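Local coordinates for protein pollen receptor-like kinase 3 (Arabidopsis thaliana, PDB 5WLS) that probably acts as a pollen membrane receptor kinase phosphorylating serine and threonine, with a leucine-rich-repeat extracellular domain structurally similar to those of the SERK co-receptors, at residues R69-D74 and P83-L88; P3-K8 and K63-L68; G55-E60 and N76-P81. All blocks are in the same frame, centred on the assembly; numbering follows the deposited sequence.

Contact 1. Residues R69-D74 and P83-L88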
loop_
_atom_site.group_PDB
_atom_site.type_symbol
_atom_site.label_atom_id
_atom_site.label_comp_id
_atom_site.label_asym_id
_atom_site.label_seq_id
_atom_site.Cartn_x
_atom_site.Cartn_y
_atom_site.Cartn_z
ATOM N N ARG A 69 9.932 -7.802 -3.793
ATOM C CA ARG A 69 9.910 -6.356 -3.911
ATOM C C ARG A 69 8.531 -5.785 -4.164
ATOM O O ARG A 69 8.323 -4.599 -3.886
ATOM C CB ARG A 69 10.834 -5.895 -5.048
ATOM C CG ARG A 69 12.278 -6.365 -4.946
ATOM C CD ARG A 69 13.136 -5.303 -4.286
ATOM N NE ARG A 69 14.526 -5.718 -4.126
ATOM C CZ ARG A 69 14.974 -6.459 -3.118
ATOM N NH1 ARG A 69 14.140 -6.874 -2.176
ATOM N NH2 ARG A 69 16.258 -6.783 -3.054
ATOM N N THR A 70 7.581 -6.570 -4.671
ATOM C CA THR A 70 6.279 -6.014 -5.013
ATOM C C THR A 70 5.170 -6.937 -4.538
ATOM O O THR A 70 5.224 -8.152 -4.756
ATOM C CB THR A 70 6.147 -5.771 -6.524
ATOM O OG1 THR A 70 6.404 -6.988 -7.234
ATOM C CG2 THR A 70 7.128 -4.703 -6.987
ATOM N N ILE A 71 4.167 -6.346 -3.894
ATOM C CA ILE A 71 2.963 -7.043 -3.464
ATOM C C ILE A 71 1.765 -6.295 -4.029
ATOM O O ILE A 71 1.650 -5.077 -3.851
ATOM C CB ILE A 71 2.867 -7.134 -1.928
ATOM C CG1 ILE A 71 3.941 -8.075 -1.379
ATOM C CG2 ILE A 71 1.475 -7.590 -1.501
ATOM C CD1 ILE A 71 4.137 -7.973 0.118
ATOM N N ARG A 72 0.876 -7.021 -4.710
ATOM C CA ARG A 72 -0.332 -6.443 -5.299
ATOM C C ARG A 72 -1.483 -7.414 -5.048
ATOM O O ARG A 72 -1.584 -8.458 -5.700
ATOM C CB ARG A 72 -0.145 -6.149 -6.783
ATOM C CG ARG A 72 -1.441 -5.930 -7.552
ATOM C CD ARG A 72 -1.176 -5.544 -8.998
ATOM N NE ARG A 72 -2.202 -4.648 -9.523
ATOM C CZ ARG A 72 -2.105 -3.990 -10.674
ATOM N NH1 ARG A 72 -1.022 -4.128 -11.423
ATOM N NH2 ARG A 72 -3.090 -3.201 -11.078
ATOM N N LEU A 73 -2.342 -7.065 -4.097
ATOM C CA LEU A 73 -3.455 -7.899 -3.660
ATOM C C LEU A 73 -4.780 -7.189 -3.893
ATOM O O LEU A 73 -5.681 -7.228 -3.053
ATOM C CB LEU A 73 -3.297 -8.274 -2.191
ATOM C CG LEU A 73 -1.979 -8.960 -1.830
ATOM C CD1 LEU A 73 -1.789 -9.032 -0.339
ATOM C CD2 LEU A 73 -1.963 -10.347 -2.417
ATOM N N ASP A 74 -4.907 -6.534 -5.048
ATOM C CA ASP A 74 -6.057 -5.677 -5.308
ATOM C C ASP A 74 -7.366 -6.457 -5.363
ATOM O O ASP A 74 -7.410 -7.631 -5.736
ATOM C CB ASP A 74 -5.866 -4.929 -6.630
ATOM C CG ASP A 74 -4.707 -3.950 -6.585
ATOM O OD1 ASP A 74 -4.382 -3.460 -5.482
ATOM O OD2 ASP A 74 -4.116 -3.661 -7.653
ATOM N N PRO A 83 -1.471 -5.316 7.986
ATOM C CA PRO A 83 -0.405 -6.199 8.449
ATOM C C PRO A 83 0.935 -5.490 8.401
ATOM O O PRO A 83 1.120 -4.542 7.622
ATOM C CB PRO A 83 -0.462 -7.371 7.454
ATOM C CG PRO A 83 -1.835 -7.306 6.863
ATOM C CD PRO A 83 -2.149 -5.846 6.796
ATOM N N PRO A 84 1.887 -5.907 9.223
ATOM C CA PRO A 84 3.126 -5.135 9.370
ATOM C C PRO A 84 4.046 -5.235 8.165
ATOM O O PRO A 84 5.096 -5.881 8.238
ATOM C CB PRO A 84 3.765 -5.758 10.615
ATOM C CG PRO A 84 3.293 -7.173 10.587
ATOM C CD PRO A 84 1.888 -7.122 10.057
ATOM N N PHE A 85 3.672 -4.602 7.051
ATOM C CA PHE A 85 4.474 -4.715 5.839
ATOM C C PHE A 85 5.856 -4.092 5.984
ATOM O O PHE A 85 6.719 -4.344 5.135
ATOM C CB PHE A 85 3.731 -4.091 4.655
ATOM C CG PHE A 85 2.578 -4.920 4.165
ATOM C CD1 PHE A 85 1.283 -4.638 4.567
ATOM C CD2 PHE A 85 2.792 -5.992 3.314
ATOM C CE1 PHE A 85 0.222 -5.405 4.123
ATOM C CE2 PHE A 85 1.736 -6.763 2.868
ATOM C CZ PHE A 85 0.450 -6.469 3.272
ATOM N N PHE A 86 6.090 -3.298 7.031
ATOM C CA PHE A 86 7.411 -2.732 7.278
ATOM C C PHE A 86 8.455 -3.781 7.635
ATOM O O PHE A 86 9.645 -3.455 7.679
ATOM C CB PHE A 86 7.333 -1.688 8.394
ATOM C CG PHE A 86 6.683 -2.188 9.651
ATOM C CD1 PHE A 86 5.332 -1.980 9.875
ATOM C CD2 PHE A 86 7.423 -2.856 10.615
ATOM C CE1 PHE A 86 4.731 -2.432 11.034
ATOM C CE2 PHE A 86 6.826 -3.313 11.772
ATOM C CZ PHE A 86 5.479 -3.100 11.983
ATOM N N LYS A 87 8.045 -5.021 7.894
ATOM C CA LYS A 87 8.981 -6.104 8.154
ATOM C C LYS A 87 9.629 -6.644 6.887
ATOM O O LYS A 87 10.547 -7.466 6.977
ATOM C CB LYS A 87 8.263 -7.219 8.907
ATOM C CG LYS A 87 8.004 -6.907 10.372
ATOM C CD LYS A 87 6.787 -7.672 10.856
ATOM C CE LYS A 87 6.879 -8.078 12.324
ATOM N NZ LYS A 87 7.377 -7.033 13.259
ATOM N N LEU A 88 9.188 -6.196 5.716
ATOM C CA LEU A 88 9.812 -6.589 4.466
ATOM C C LEU A 88 10.724 -5.465 4.006
ATOM O O LEU A 88 10.227 -4.431 3.532
ATOM C CB LEU A 88 8.750 -6.895 3.414
ATOM C CG LEU A 88 7.636 -7.773 3.984
ATOM C CD1 LEU A 88 6.406 -7.815 3.088
ATOM C CD2 LEU A 88 8.173 -9.172 4.226
#

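Contact 2. Residues P3-K8 and K63-L68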
loop_
_atom_site.group_PDB
_atom_site.type_symbol
_atom_site.label_atom_id
_atom_site.label_comp_id
_atom_site.label_asym_id
_atom_site.label_seq_id
_atom_site.Cartn_x
_atom_site.Cartn_y
_atom_site.Cartn_z
ATOM N N PRO A 3 7.561 -23.539 -0.135
ATOM C CA PRO A 3 6.734 -23.861 1.039
ATOM C C PRO A 3 6.166 -22.657 1.772
ATOM O O PRO A 3 5.111 -22.738 2.403
ATOM C CB PRO A 3 7.708 -24.627 1.939
ATOM C CG PRO A 3 9.020 -24.003 1.657
ATOM C CD PRO A 3 9.002 -23.654 0.190
ATOM N N LEU A 4 6.871 -21.547 1.720
ATOM C CA LEU A 4 6.424 -20.314 2.359
ATOM C C LEU A 4 5.336 -19.632 1.548
ATOM O O LEU A 4 4.375 -19.088 2.116
ATOM C CB LEU A 4 7.621 -19.388 2.539
ATOM C CG LEU A 4 8.294 -18.909 1.252
ATOM C CD1 LEU A 4 9.328 -17.969 1.622
ATOM C CD2 LEU A 4 8.918 -19.963 0.387
ATOM N N VAL A 5 5.507 -19.622 0.226
ATOM C CA VAL A 5 4.470 -19.171 -0.688
ATOM C C VAL A 5 3.200 -19.996 -0.512
ATOM O O VAL A 5 2.085 -19.460 -0.590
ATOM C CB VAL A 5 5.021 -19.210 -2.123
ATOM C CG1 VAL A 5 3.986 -18.797 -3.114
ATOM C CG2 VAL A 5 6.220 -18.288 -2.218
ATOM N N ARG A 6 3.329 -21.302 -0.235
ATOM C CA ARG A 6 2.073 -22.014 -0.038
ATOM C C ARG A 6 1.648 -22.055 1.429
ATOM O O ARG A 6 0.507 -22.426 1.716
ATOM C CB ARG A 6 2.140 -23.436 -0.602
ATOM C CG ARG A 6 0.738 -24.020 -0.801
ATOM C CD ARG A 6 0.558 -25.432 -0.298
ATOM N NE ARG A 6 -0.602 -26.077 -0.914
ATOM C CZ ARG A 6 -1.251 -27.108 -0.382
ATOM N NH1 ARG A 6 -0.856 -27.615 0.777
ATOM N NH2 ARG A 6 -2.297 -27.635 -1.009
ATOM N N PHE A 7 2.503 -21.609 2.354
ATOM C CA PHE A 7 2.004 -21.136 3.644
ATOM C C PHE A 7 1.055 -19.978 3.421
ATOM O O PHE A 7 -0.049 -19.939 3.971
ATOM C CB PHE A 7 3.146 -20.665 4.559
ATOM C CG PHE A 7 4.081 -21.745 5.035
ATOM C CD1 PHE A 7 3.781 -23.090 4.892
ATOM C CD2 PHE A 7 5.266 -21.392 5.664
ATOM C CE1 PHE A 7 4.670 -24.051 5.339
ATOM C CE2 PHE A 7 6.147 -22.348 6.119
ATOM C CZ PHE A 7 5.848 -23.681 5.957
ATOM N N LYS A 8 1.480 -19.024 2.590
ATOM C CA LYS A 8 0.707 -17.809 2.382
ATOM C C LYS A 8 -0.583 -18.099 1.628
ATOM O O LYS A 8 -1.623 -17.490 1.909
ATOM C CB LYS A 8 1.557 -16.785 1.633
ATOM C CG LYS A 8 0.995 -15.384 1.639
ATOM C CD LYS A 8 0.307 -15.081 0.324
ATOM C CE LYS A 8 -0.174 -13.648 0.276
ATOM N NZ LYS A 8 -0.897 -13.370 -0.991
ATOM N N LYS A 63 8.547 -12.856 4.740
ATOM C CA LYS A 63 9.924 -12.513 5.072
ATOM C C LYS A 63 10.912 -13.566 4.597
ATOM O O LYS A 63 12.095 -13.255 4.423
ATOM C CB LYS A 63 10.080 -12.316 6.582
ATOM C CG LYS A 63 9.665 -10.944 7.085
ATOM C CD LYS A 63 9.561 -10.923 8.601
ATOM C CE LYS A 63 10.934 -10.802 9.249
ATOM N NZ LYS A 63 10.840 -10.624 10.726
ATOM N N ASP A 64 10.457 -14.799 4.381
ATOM C CA ASP A 64 11.334 -15.863 3.918
ATOM C C ASP A 64 11.578 -15.816 2.409
ATOM O O ASP A 64 12.246 -16.710 1.878
ATOM C CB ASP A 64 10.763 -17.224 4.329
ATOM C CG ASP A 64 10.676 -17.402 5.824
ATOM O OD1 ASP A 64 11.464 -16.766 6.554
ATOM O OD2 ASP A 64 9.803 -18.181 6.269
ATOM N N LEU A 65 11.055 -14.796 1.708
ATOM C CA LEU A 65 11.426 -14.474 0.334
ATOM C C LEU A 65 12.364 -13.280 0.354
ATOM O O LEU A 65 11.904 -12.137 0.495
ATOM C CB LEU A 65 10.191 -14.169 -0.520
ATOM C CG LEU A 65 9.024 -15.144 -0.485
ATOM C CD1 LEU A 65 7.805 -14.588 -1.204
ATOM C CD2 LEU A 65 9.576 -16.326 -1.300
ATOM N N PRO A 66 13.675 -13.478 0.182
ATOM C CA PRO A 66 14.620 -12.382 0.437
ATOM C C PRO A 66 14.667 -11.322 -0.642
ATOM O O PRO A 66 15.158 -10.221 -0.363
ATOM C CB PRO A 66 15.971 -13.107 0.552
ATOM C CG PRO A 66 15.812 -14.318 -0.288
ATOM C CD PRO A 66 14.364 -14.739 -0.142
ATOM N N ASN A 67 14.181 -11.590 -1.850
ATOM C CA ASN A 67 14.207 -10.579 -2.894
ATOM C C ASN A 67 12.810 -10.181 -3.333
ATOM O O ASN A 67 12.643 -9.623 -4.425
ATOM C CB ASN A 67 15.011 -11.087 -4.092
ATOM C CG ASN A 67 16.338 -11.691 -3.682
ATOM O OD1 ASN A 67 16.496 -12.913 -3.685
ATOM N ND2 ASN A 67 17.268 -10.851 -3.253
ATOM N N LEU A 68 11.808 -10.401 -2.487
ATOM C CA LEU A 68 10.469 -9.935 -2.802
ATOM C C LEU A 68 10.438 -8.417 -2.732
ATOM O O LEU A 68 10.873 -7.814 -1.744
ATOM C CB LEU A 68 9.450 -10.548 -1.843
ATOM C CG LEU A 68 8.014 -10.071 -2.039
ATOM C CD1 LEU A 68 7.479 -10.634 -3.333
ATOM C CD2 LEU A 68 7.133 -10.552 -0.894
#

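Contact 3. Residues G55-E60 and N76-P81. With NAG (2-acetamido-2-deoxy-beta-D-glucopyranose), chain E.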
loop_
_atom_site.group_PDB
_atom_site.type_symbol
_atom_site.label_atom_id
_atom_site.label_comp_id
_atom_site.label_asym_id
_atom_site.label_seq_id
_atom_site.Cartn_x
_atom_site.Cartn_y
_atom_site.Cartn_z
ATOM N N GLY A 55 -8.920 -14.222 4.297
ATOM C CA GLY A 55 -8.174 -14.596 5.475
ATOM C C GLY A 55 -7.247 -13.503 5.949
ATOM O O GLY A 55 -7.528 -12.307 5.812
ATOM N N THR A 56 -6.127 -13.924 6.521
ATOM C CA THR A 56 -5.161 -13.043 7.155
ATOM C C THR A 56 -3.797 -13.245 6.510
ATOM O O THR A 56 -3.376 -14.379 6.266
ATOM C CB THR A 56 -5.087 -13.325 8.660
ATOM O OG1 THR A 56 -6.277 -12.841 9.294
ATOM C CG2 THR A 56 -3.886 -12.633 9.281
ATOM N N ILE A 57 -3.108 -12.150 6.227
ATOM C CA ILE A 57 -1.738 -12.236 5.739
ATOM C C ILE A 57 -0.816 -12.489 6.922
ATOM O O ILE A 57 -0.896 -11.801 7.947
ATOM C CB ILE A 57 -1.349 -10.951 4.993
ATOM C CG1 ILE A 57 -2.111 -10.857 3.674
ATOM C CG2 ILE A 57 0.152 -10.900 4.756
ATOM C CD1 ILE A 57 -2.097 -9.478 3.091
ATOM N N ASN A 58 0.056 -13.484 6.790
ATOM C CA ASN A 58 1.092 -13.766 7.781
ATOM C C ASN A 58 2.420 -13.355 7.157
ATOM O O ASN A 58 2.981 -14.078 6.328
ATOM C CB ASN A 58 1.084 -15.233 8.197
ATOM C CG ASN A 58 1.922 -15.487 9.434
ATOM O OD1 ASN A 58 2.591 -14.586 9.940
ATOM N ND2 ASN A 58 1.880 -16.715 9.935
ATOM N N ILE A 59 2.922 -12.189 7.570
ATOM C CA ILE A 59 4.072 -11.586 6.912
ATOM C C ILE A 59 5.371 -12.321 7.233
ATOM O O ILE A 59 6.347 -12.200 6.483
ATOM C CB ILE A 59 4.093 -10.088 7.277
ATOM C CG1 ILE A 59 3.147 -9.346 6.333
ATOM C CG2 ILE A 59 5.491 -9.483 7.218
ATOM C CD1 ILE A 59 2.989 -7.903 6.638
ATOM N N GLU A 60 5.398 -13.133 8.292
ATOM C CA GLU A 60 6.580 -13.950 8.542
ATOM C C GLU A 60 6.825 -14.931 7.403
ATOM O O GLU A 60 7.977 -15.266 7.106
ATOM C CB GLU A 60 6.442 -14.700 9.868
ATOM C CG GLU A 60 6.341 -13.802 11.094
ATOM C CD GLU A 60 7.609 -13.004 11.347
ATOM O OE1 GLU A 60 8.704 -13.494 11.003
ATOM O OE2 GLU A 60 7.507 -11.887 11.898
ATOM N N ASN A 76 -9.822 -7.776 -3.173
ATOM C CA ASN A 76 -10.151 -8.994 -2.445
ATOM C C ASN A 76 -10.997 -8.571 -1.251
ATOM O O ASN A 76 -11.648 -7.519 -1.254
ATOM C CB ASN A 76 -8.877 -9.747 -2.036
ATOM C CG ASN A 76 -8.235 -10.485 -3.192
ATOM O OD1 ASN A 76 -8.711 -11.540 -3.612
ATOM N ND2 ASN A 76 -7.133 -9.943 -3.700
ATOM N N LEU A 77 -11.000 -9.398 -0.212
ATOM C CA LEU A 77 -11.824 -9.158 0.963
ATOM C C LEU A 77 -10.982 -9.168 2.230
ATOM O O LEU A 77 -11.461 -9.559 3.297
ATOM C CB LEU A 77 -12.943 -10.191 1.058
ATOM C CG LEU A 77 -13.804 -10.366 -0.192
ATOM C CD1 LEU A 77 -14.761 -11.536 -0.025
ATOM C CD2 LEU A 77 -14.572 -9.085 -0.472
ATOM N N LEU A 78 -9.721 -8.759 2.124
ATOM C CA LEU A 78 -8.845 -8.760 3.286
ATOM C C LEU A 78 -9.302 -7.695 4.273
ATOM O O LEU A 78 -9.570 -6.555 3.882
ATOM C CB LEU A 78 -7.408 -8.489 2.861
ATOM C CG LEU A 78 -6.828 -9.491 1.869
ATOM C CD1 LEU A 78 -5.463 -9.045 1.369
ATOM C CD2 LEU A 78 -6.745 -10.868 2.511
ATOM N N SER A 79 -9.433 -8.070 5.542
ATOM C CA SER A 79 -9.897 -7.149 6.567
ATOM C C SER A 79 -9.036 -7.310 7.814
ATOM O O SER A 79 -8.162 -8.178 7.891
ATOM C CB SER A 79 -11.396 -7.318 6.858
ATOM O OG SER A 79 -11.642 -8.319 7.828
ATOM N N GLY A 80 -9.324 -6.483 8.815
ATOM C CA GLY A 80 -8.538 -6.436 10.024
ATOM C C GLY A 80 -7.509 -5.332 9.904
ATOM O O GLY A 80 -7.516 -4.565 8.935
ATOM N N PRO A 81 -6.605 -5.225 10.870
ATOM C CA PRO A 81 -5.604 -4.156 10.818
ATOM C C PRO A 81 -4.609 -4.381 9.692
ATOM O O PRO A 81 -4.446 -5.488 9.174
ATOM C CB PRO A 81 -4.921 -4.241 12.187
ATOM C CG PRO A 81 -5.101 -5.662 12.601
ATOM C CD PRO A 81 -6.426 -6.101 12.040
HETATM C C1 NAG E . -10.375 -19.119 7.566
HETATM C C2 NAG E . -10.960 -18.291 8.701
HETATM C C3 NAG E . -11.230 -19.186 9.903
HETATM C C4 NAG E . -12.139 -20.340 9.497
HETATM C C5 NAG E . -11.560 -21.083 8.290
HETATM C C6 NAG E . -12.496 -22.134 7.741
HETATM C C7 NAG E . -10.243 -15.951 8.586
HETATM C C8 NAG E . -9.251 -14.931 9.059
HETATM N N2 NAG E . -10.082 -17.191 9.062
HETATM O O3 NAG E . -11.832 -18.425 10.945
HETATM O O4 NAG E . -12.287 -21.250 10.581
HETATM O O5 NAG E . -11.294 -20.166 7.216
HETATM O O6 NAG E . -12.437 -22.194 6.322
HETATM O O7 NAG E . -11.149 -15.667 7.809
HETATM O O HOH W 1 -9.620 -11.088 6.261
#

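Contact 1. Residues R69-D74 and P83-L88
Ile71 reaches from strand 70-72 across the hydrophobic interior of the leucine-rich-repeat solenoid to Phe85 and Leu88, which close the same repeat from the return path. From CB, the side chain forks. CG2 lies anti to the backbone N and packs along its own strand, 3.7 Å from Leu73 CG. The other branch, CG1, stands beside the backbone N (chi1 -69°) and carries the extended tip, CD1, inward. That methyl does the work of the contact: it meets Leu88 CD1 at 3.7 Å and Phe85 CE2 at 3.8 Å, arriving at the edge of the ring and near its plane. Isoleucine suits the place because one branch fills the strand side while the longer one reaches into the interior. The flat Phe85 ring is large enough to reach inward from the 3-10 segment 85-87, and Leu62 of helix 59-63 and Leu94 of strand 93-95 help enclose the group. Thr70 and Arg72 turn away from this contact, and just past the strand the buried Asp74 is satisfied twice: OD1 accepts Ser97 N, while OD2 takes a salt bridge from Arg72 NE at 2.9 Å, the nitrogen lying 36° out of the carboxylate plane.

Contact 2. Residues P3-K8 and K63-L68
Leu4 on helix 3-9 and Asp64 in the loop behind helix 59-63 bring their CA atoms to 6.8 Å, the nearest CA pair of the two segments, and the helical side, with Lys8 N bonded to Leu4 O at 2.9 Å, presents Leu4 and Val5 together. The helix belongs to the N-terminal capping region of a leucine-rich-repeat domain, and the contact seals apolar side chains of that cap against the first turns of the solenoid. Leu4 points across with CG modelled between the backbone N and carbonyl carbon (chi1 63°); the exact place of its CD1 is doubtful, since it sits too close to Asp64. The contact rests instead on the other Leu4 atoms, Leu65 CD2 lying 3.9 Å from Leu4 CG and 4.1 Å from Leu4 CD2. Leu65 CD2 is also shared with Val5, whose CG2 stands 4.0 Å away, the two side chains running at about a right angle. A beta-branched valine fits here because its short, compact fork can touch Leu65 on one side and still pack on Trp21 and Trp32. Asp64 lies at the exposed margin, which suits its carboxylate. Behind Leu65 the chain makes a type I turn to Leu68, for which Pro66, with its restricted phi, is well suited, although the closing Leu68 N to Leu65 O bond is weak. Asn67 OD1 ties the turn to Thr42 OG1. On the helical side Phe7 touches Asp61 of helix 59-63, while the Lys8 side chain touches Leu62 of that helix and Ile46 of strand 42-47. Leu65 in turn packs on Val43 of that strand, so that helix 3-9 is joined both to helix 59-63 and to strand 42-47, next to the outermost strand of the large sheet.

Contact 3. Residues G55-E60 and N76-P81
Gly55 O accepts a short bond of 2.5 Å from a water that itself accepts Ser79 N at 3.1 Å, so one solvent molecule joins two successive Leu-Ser-Gly segments of this plant-type leucine-rich-repeat solenoid. Beside that bridge Leu78 supplies the apolar part of the contact. Its CG is set beside the backbone N (chi1 -59°), and the two methyls divide the labour: CD2 rests 3.7 Å from Gly55 O, and CD1 meets Ile57 CD1 at 3.8 Å, the side chains lying at about a right angle. Leucine fits because its fork serves both neighbours at once, while Phe101 of strand 100-102 backs it. Next along, Gly80 has a phi of 95°, which suits a residue without a side chain, and it pairs through its backbone with Ser102 in the small parallel sheet of strands 79-80 and 100-102. Asn76 holds the turn: its OD1 accepts both Leu51 N and Leu53 N, and its ND2 bonds Leu73 O, the asparagine arrangement familiar from this fold. The acetyl methyl C8 of an attached glycan comes to 3.8 Å from Gly55 CA and 3.6 Å from Thr56 OG1.

Contact 1 lies nearest the centre of the chain and is wholly apolar where its segments meet. Contact 2, the most peripheral, joins the N-terminal cap to the repeats; its buried leucines and valine give way to a charged margin. Contact 3, linking consecutive turns, is intermediate: Leu78 and Gly55 are buried, Ile57 is partly exposed, the glycan sits at the exposed Thr56, and a water bridge adds to the packing. Helix 59-63 connects all three: its start lies in 55-60, its end in 63-68, and Ile59 packs on Pro84 of contact 1. Leu73 is a second meeting point, with CD1 3.5 Å from Ile57 CD1 of contact 3 and CD2 3.5 Å from Lys8 NZ of contact 2.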